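Local coordinates for protein PTS system, cellobiose-specific IIA component (Bacillus anthracis, PDB 3K1S) that carries phosphoryl groups in the cellobiose phosphotransferase system, probably taking them from HPr and passing them to the sugar-specific IIB component, at the interface of chains A and B. Sequence-based numbering; all coordinates share one arbitrary frame. Chains: chain A/B, PTS system, cellobiose-specific IIA component.

Contact 1: the interface of chains A and B. Residues chain A 93, 97; chain B 23, 27, 91.
A:Glu93 and A:Glu97, one turn apart on helix 76-108, face B:Arg23 and B:Met27, also one turn apart on helix 11-34, with helical backbone torsions throughout. The subunits are three-helix bundles of the lactose/cellobiose IIA family, whose members assemble as trimers, and this patch probably belongs to that assembly. A:Glu93 reaches across with its chain extended, CG anti to the backbone N (chi1 -173°). Its carboxylate oxygen OE1 takes two hydrogen bonds from the side-on edge of the B:Arg23 guanidinium, one from NE (2.9 Å) and one from the terminal nitrogen NH2. The NE bond uses the syn lone pair of OE1, whereas NH2 approaches nearly along the C-O axis. Both bonds stay close to the guanidinium plane, which lies 18° from that of the carboxylate, so the two flat groups form an almost coplanar salt bridge. B:Val91, from the neighbouring helix of the same subunit, places its methyl CG2 over the centre of one guanidinium face, 3.8 Å above it, and probably helps to fix the plane. The second carboxylate oxygen of A:Glu93, OE2, instead packs on carbon, 3.2 Å from CG of B:Met27. Bends at chi2 and chi3 turn the B:Met27 side chain, modelled as selenomethionine, toward the other glutamate. Its methyl CE thus touches the aliphatic stems of both acids, 3.8 Å from CG of A:Glu93 and 3.9 Å from CG of A:Glu97.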
# COMPACT_ATOMS: atom_id res chain seq x y z
N GLU A 93 -8.83 0.26 -4.63
CA GLU A 93 -9.32 1.61 -4.39
C GLU A 93 -8.72 2.62 -5.38
O GLU A 93 -9.41 3.52 -5.85
CB GLU A 93 -9.05 2.05 -2.95
CG GLU A 93 -9.69 3.38 -2.57
CD GLU A 93 -9.69 3.66 -1.08
OE1 GLU A 93 -8.86 3.09 -0.35
OE2 GLU A 93 -10.54 4.48 -0.64
N GLU A 97 -9.86 4.65 -9.37
CA GLU A 97 -9.55 6.04 -9.69
C GLU A 97 -8.83 6.18 -11.02
O GLU A 97 -9.05 7.15 -11.75
CB GLU A 97 -8.77 6.71 -8.55
CG GLU A 97 -9.58 6.87 -7.27
CD GLU A 97 -10.94 7.54 -7.48
OE1 GLU A 97 -11.04 8.43 -8.35
OE2 GLU A 97 -11.90 7.17 -6.77
N ARG B 23 -6.92 8.61 5.48
CA ARG B 23 -7.31 7.95 4.23
C ARG B 23 -8.62 8.52 3.70
O ARG B 23 -8.75 8.82 2.51
CB ARG B 23 -7.44 6.44 4.44
CG ARG B 23 -7.46 5.62 3.16
CD ARG B 23 -7.86 4.19 3.48
NE ARG B 23 -7.75 3.30 2.33
CZ ARG B 23 -6.87 2.31 2.22
NH1 ARG B 23 -5.99 2.08 3.20
NH2 ARG B 23 -6.85 1.55 1.13
N MSE B 27 -9.25 10.60 0.06
CA MSE B 27 -10.20 10.16 -0.96
C MSE B 27 -11.28 11.22 -1.21
O MSE B 27 -11.71 11.42 -2.35
CB MSE B 27 -10.83 8.82 -0.58
CG MSE B 27 -9.86 7.65 -0.58
SE MSE B 27 -8.85 7.48 -2.27
CE MSE B 27 -10.33 7.01 -3.45
N VAL B 91 -2.06 5.94 -0.04
CA VAL B 91 -3.26 6.52 -0.64
C VAL B 91 -3.14 8.04 -0.76
O VAL B 91 -3.44 8.61 -1.81
CB VAL B 91 -4.55 6.12 0.14
CG1 VAL B 91 -5.73 7.01 -0.25
CG2 VAL B 91 -4.88 4.66 -0.09

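Contact 2: the interface of chains A and B. Residues chain A 86-87, 89-90; chain B 23, 83, 87, 90-91.
A:Met86 and B:Asp83 meet through their aliphatic parts, CG of the selenomethionine lying 3.5 Å from CB of the aspartate, where helix 76-108 of chain A runs beside helix 76-107 of chain B. One turn further along the chain A helix, and two along that of chain B, the methyl CG2 of A:Thr90 rests 4.0 Å from CG2 of B:Val91. A:Ile89 adds its CG2 methyl beside the NH2 end of B:Arg23, the two side chains meeting at about a right angle. Outward from these carbons, A:Thr90 is gripped through its hydroxyl. Set anti to its own carbonyl carbon (chi1 -68°), OG1 donates to the amide oxygen OD1 of B:Asn87 over a short 2.5 Å, approaching at 121° to the C=O bond and somewhat tilted from its plane. The same hydroxyl accepts from NH2 of B:Arg23 at 3.1 Å, from a position 28° out of the guanidinium plane, so it relays between arginine and amide. B:Asn87 is held in turn by its own helix: ND2 donates to the backbone O of B:Asp83 one turn back (2.8 Å), which supports the modelled orientation of the amide. That orientation leaves OD1 close to the backbone O of A:Met86, two acceptors facing each other, a doubtful feature of the model. Water bridges complete the rim. Water 1 links the backbone O of A:Met86 and OG1 of A:Thr90 to NH1 of B:Arg23, bringing the second terminal nitrogen of the guanidinium into the network. Water 2 joins the side-chain oxygens of the two asparagines, lying 2.9 Å from OD1 of A:Asn87 and equally far from OD1 of B:Asn87.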
# COMPACT_ATOMS: atom_id res chain seq x y z
N MSE A 86 -4.13 -5.86 2.87
CA MSE A 86 -4.20 -4.40 2.89
C MSE A 86 -3.74 -3.77 1.57
O MSE A 86 -4.30 -2.74 1.15
CB MSE A 86 -3.41 -3.83 4.08
CG MSE A 86 -4.06 -4.14 5.43
SE MSE A 86 -5.86 -3.35 5.61
CE MSE A 86 -5.32 -1.51 6.05
N ASN A 87 -2.76 -4.37 0.92
CA ASN A 87 -2.31 -3.93 -0.41
C ASN A 87 -3.37 -4.07 -1.50
O ASN A 87 -3.56 -3.17 -2.32
CB ASN A 87 -1.03 -4.67 -0.84
CG ASN A 87 -0.43 -4.07 -2.10
OD1 ASN A 87 -0.14 -2.87 -2.14
ND2 ASN A 87 -0.26 -4.88 -3.13
N ILE A 89 -6.60 -4.09 -1.08
CA ILE A 89 -7.59 -3.06 -0.80
C ILE A 89 -7.14 -1.70 -1.37
O ILE A 89 -7.92 -0.99 -1.99
CB ILE A 89 -7.89 -2.98 0.73
CG1 ILE A 89 -8.62 -4.24 1.20
CG2 ILE A 89 -8.69 -1.74 1.08
CD1 ILE A 89 -8.61 -4.47 2.72
N THR A 90 -5.87 -1.37 -1.16
CA THR A 90 -5.33 -0.10 -1.66
C THR A 90 -5.30 -0.07 -3.18
O THR A 90 -5.69 0.93 -3.79
CB THR A 90 -3.92 0.19 -1.08
OG1 THR A 90 -4.05 0.44 0.32
CG2 THR A 90 -3.29 1.40 -1.75
N ARG B 23 -6.92 8.61 5.48
CA ARG B 23 -7.31 7.95 4.23
C ARG B 23 -8.62 8.52 3.70
O ARG B 23 -8.75 8.82 2.51
CB ARG B 23 -7.44 6.44 4.44
CG ARG B 23 -7.46 5.62 3.16
CD ARG B 23 -7.86 4.19 3.48
NE ARG B 23 -7.75 3.30 2.33
CZ ARG B 23 -6.87 2.31 2.22
NH1 ARG B 23 -5.99 2.08 3.20
NH2 ARG B 23 -6.85 1.55 1.13
N ASP B 83 -0.42 -1.47 9.13
CA ASP B 83 -0.82 -1.53 7.72
C ASP B 83 -1.73 -0.36 7.36
O ASP B 83 -1.60 0.23 6.29
CB ASP B 83 -1.50 -2.86 7.39
CG ASP B 83 -0.53 -4.03 7.34
OD1 ASP B 83 0.67 -3.82 7.07
OD2 ASP B 83 -0.97 -5.17 7.58
N ASN B 87 -0.59 2.21 4.51
CA ASN B 87 -1.49 2.30 3.36
C ASN B 87 -2.15 3.68 3.22
O ASN B 87 -2.38 4.15 2.10
CB ASN B 87 -2.54 1.18 3.37
CG ASN B 87 -1.98 -0.15 2.88
OD1 ASN B 87 -2.16 -0.52 1.73
ND2 ASN B 87 -1.25 -0.84 3.76
N THR B 90 0.28 5.94 1.62
CA THR B 90 0.35 5.58 0.21
C THR B 90 -0.85 6.14 -0.57
O THR B 90 -0.68 6.76 -1.63
CB THR B 90 0.48 4.05 0.04
OG1 THR B 90 1.73 3.62 0.58
CG2 THR B 90 0.40 3.64 -1.43
N VAL B 91 -2.06 5.94 -0.04
CA VAL B 91 -3.26 6.52 -0.64
C VAL B 91 -3.14 8.04 -0.76
O VAL B 91 -3.44 8.61 -1.81
CB VAL B 91 -4.55 6.12 0.14
CG1 VAL B 91 -5.73 7.01 -0.25
CG2 VAL B 91 -4.88 4.66 -0.09
O HOH W 1 -5.20 -0.86 2.96
O HOH W 2 0.23 -1.67 0.46

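Contact 1 and contact 2 adjoin on one subunit interface, the centres of their C-alpha atoms about 8 Å apart. Chain A supplies both from successive turns of helix 76-108, while chain B answers with helices 11-34 and 76-107. B:Arg23 and B:Val91 belong to both, so the charged grip of contact 1 and the hydroxyl-amide network of contact 2 are joined through one guanidinium. The interface is not an exact two-fold, which is consistent with, though it does not prove, like subunits arranged around a three-fold axis. With three copies in the deposited assembly, the pairing probably helps to hold the family's trimer together.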